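Local coordinates for Rod shape determining protein RodA (Thermus thermophilus, PDB 6BAR) that probably polymerises peptidoglycan from lipid-linked disaccharide-peptide units in the membrane, a step needed for cell wall elongation, at residues 151-156 with 323-328. Numbering follows the deposited sequence.
Sequences PDLGGA and PVTGLT
L327 and T325 lie against the backbone of G154, and no hydrogen bond joins the two segments. The contact is one of van der Waals packing. L327 supplies both branches of its fork. L327 CD2 comes to 3.5 Å from G154 C, the carbonyl carbon. L327 CD1 lies 3.5 Å from G154 O, so the two methyls meet the same peptide group. L327 CD2 also lies 3.7 Å from G155 N, the nitrogen of that same peptide. CG of L327 stands beside its own backbone N and anti to the carbonyl carbon (chi1 -58°). From there L327 CG lies 3.9 Å from G154 CA. An alanine here would probably open a gap over the G154-G155 peptide, since CG and both methyls that pack on it would be gone.

T325 points its CB at the helix start. T325 CG2, the methyl, lies 3.8 Å from G154 CA. T325 CG2 is also 3.7 Å from L153 CD1. The side chains of L153 and T325 cross at about a right angle. The closest CA atoms across the contact are those of G154 and T325, 5.3 Å apart. A CB on G154 would point at the loop and would probably come too close to T325 CB and L327 CG.

The contact joins the first turn of helix 153-170, at the start of a predicted transmembrane span, to the loop between helices 294-319 and 336-354 of this SEDS-family membrane protein. V313 of helix 294-319 also touches T325 and L327. L153 also packs on L148 of helix 131-148.

The polar bond here is internal to residues 151-156. D152 is the N-cap of the helix. D152 OD1 accepts from G155 N at 2.8 Å. The N-H meets this oxygen nearly along its C-O axis, with an N-H...O angle of 151°. The bond ties down the amide that L327 CD2 packs against.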
loop_
_atom_site.group_PDB
_atom_site.type_symbol
_atom_site.label_atom_id
_atom_site.label_comp_id
_atom_site.label_asym_id
_atom_site.label_seq_id
_atom_site.Cartn_x
_atom_site.Cartn_y
_atom_site.Cartn_z
ATOM N N PRO A 151 -11.461 0.760 15.750
ATOM C CA PRO A 151 -11.535 1.490 14.474
ATOM C C PRO A 151 -10.166 1.926 13.911
ATOM O O PRO A 151 -9.305 2.365 14.674
ATOM C CB PRO A 151 -12.389 2.707 14.832
ATOM C CG PRO A 151 -12.042 2.983 16.250
ATOM C CD PRO A 151 -11.699 1.660 16.894
ATOM N N ASP A 152 -9.980 1.790 12.590
ATOM C CA ASP A 152 -8.781 2.250 11.870
ATOM C C ASP A 152 -9.275 2.871 10.567
ATOM O O ASP A 152 -9.605 2.149 9.621
ATOM C CB ASP A 152 -7.797 1.104 11.609
ATOM C CG ASP A 152 -6.543 1.537 10.815
ATOM O OD1 ASP A 152 -6.625 1.686 9.575
ATOM O OD2 ASP A 152 -5.467 1.705 11.435
ATOM N N LEU A 153 -9.345 4.201 10.518
ATOM C CA LEU A 153 -9.833 4.861 9.315
ATOM C C LEU A 153 -8.723 5.263 8.353
ATOM O O LEU A 153 -9.028 5.687 7.238
ATOM C CB LEU A 153 -10.682 6.090 9.676
ATOM C CG LEU A 153 -10.141 7.163 10.621
ATOM C CD1 LEU A 153 -9.183 8.120 9.924
ATOM C CD2 LEU A 153 -11.305 7.924 11.234
ATOM N N GLY A 154 -7.455 5.147 8.746
ATOM C CA GLY A 154 -6.384 5.375 7.786
ATOM C C GLY A 154 -6.367 4.318 6.700
ATOM O O GLY A 154 -6.345 4.630 5.503
ATOM N N GLY A 155 -6.385 3.046 7.106
ATOM C CA GLY A 155 -6.540 1.974 6.142
ATOM C C GLY A 155 -7.853 2.045 5.393
ATOM O O GLY A 155 -7.911 1.702 4.211
ATOM N N ALA A 156 -8.920 2.493 6.059
ATOM C CA ALA A 156 -10.182 2.695 5.357
ATOM C C ALA A 156 -10.035 3.739 4.259
ATOM O O ALA A 156 -10.546 3.556 3.148
ATOM C CB ALA A 156 -11.281 3.091 6.340
ATOM N N PRO A 323 -5.772 15.452 11.985
ATOM C CA PRO A 323 -5.084 14.476 12.850
ATOM C C PRO A 323 -4.276 13.394 12.119
ATOM O O PRO A 323 -4.334 13.274 10.894
ATOM C CB PRO A 323 -6.238 13.829 13.634
ATOM C CG PRO A 323 -7.344 14.809 13.572
ATOM C CD PRO A 323 -7.229 15.404 12.205
ATOM N N VAL A 324 -3.535 12.596 12.912
ATOM C CA VAL A 324 -2.624 11.567 12.420
ATOM C C VAL A 324 -3.364 10.240 12.320
ATOM O O VAL A 324 -4.339 9.981 13.033
ATOM C CB VAL A 324 -1.386 11.449 13.338
ATOM C CG1 VAL A 324 -1.767 10.834 14.682
ATOM C CG2 VAL A 324 -0.272 10.644 12.670
ATOM N N THR A 325 -2.893 9.391 11.413
ATOM C CA THR A 325 -3.375 8.028 11.257
ATOM C C THR A 325 -2.198 7.069 11.365
ATOM O O THR A 325 -1.035 7.477 11.368
ATOM C CB THR A 325 -4.090 7.847 9.914
ATOM O OG1 THR A 325 -3.357 8.526 8.886
ATOM C CG2 THR A 325 -5.503 8.406 9.982
ATOM N N GLY A 326 -2.508 5.778 11.443
ATOM C CA GLY A 326 -1.465 4.777 11.561
ATOM C C GLY A 326 -0.736 4.471 10.265
ATOM O O GLY A 326 -0.026 3.466 10.179
ATOM N N LEU A 327 -0.897 5.328 9.253
ATOM C CA LEU A 327 -0.330 5.084 7.928
ATOM C C LEU A 327 1.122 5.539 7.889
ATOM O O LEU A 327 1.413 6.729 8.048
ATOM C CB LEU A 327 -1.132 5.815 6.850
ATOM C CG LEU A 327 -2.627 5.522 6.715
ATOM C CD1 LEU A 327 -3.257 6.374 5.615
ATOM C CD2 LEU A 327 -2.860 4.041 6.464
ATOM N N THR A 328 2.031 4.601 7.661
ATOM C CA THR A 328 3.437 4.948 7.557
ATOM C C THR A 328 3.774 5.368 6.132
ATOM O O THR A 328 2.994 5.191 5.192
ATOM C CB THR A 328 4.313 3.776 7.992
ATOM O OG1 THR A 328 3.864 2.577 7.350
ATOM C CG2 THR A 328 4.236 3.600 9.498
#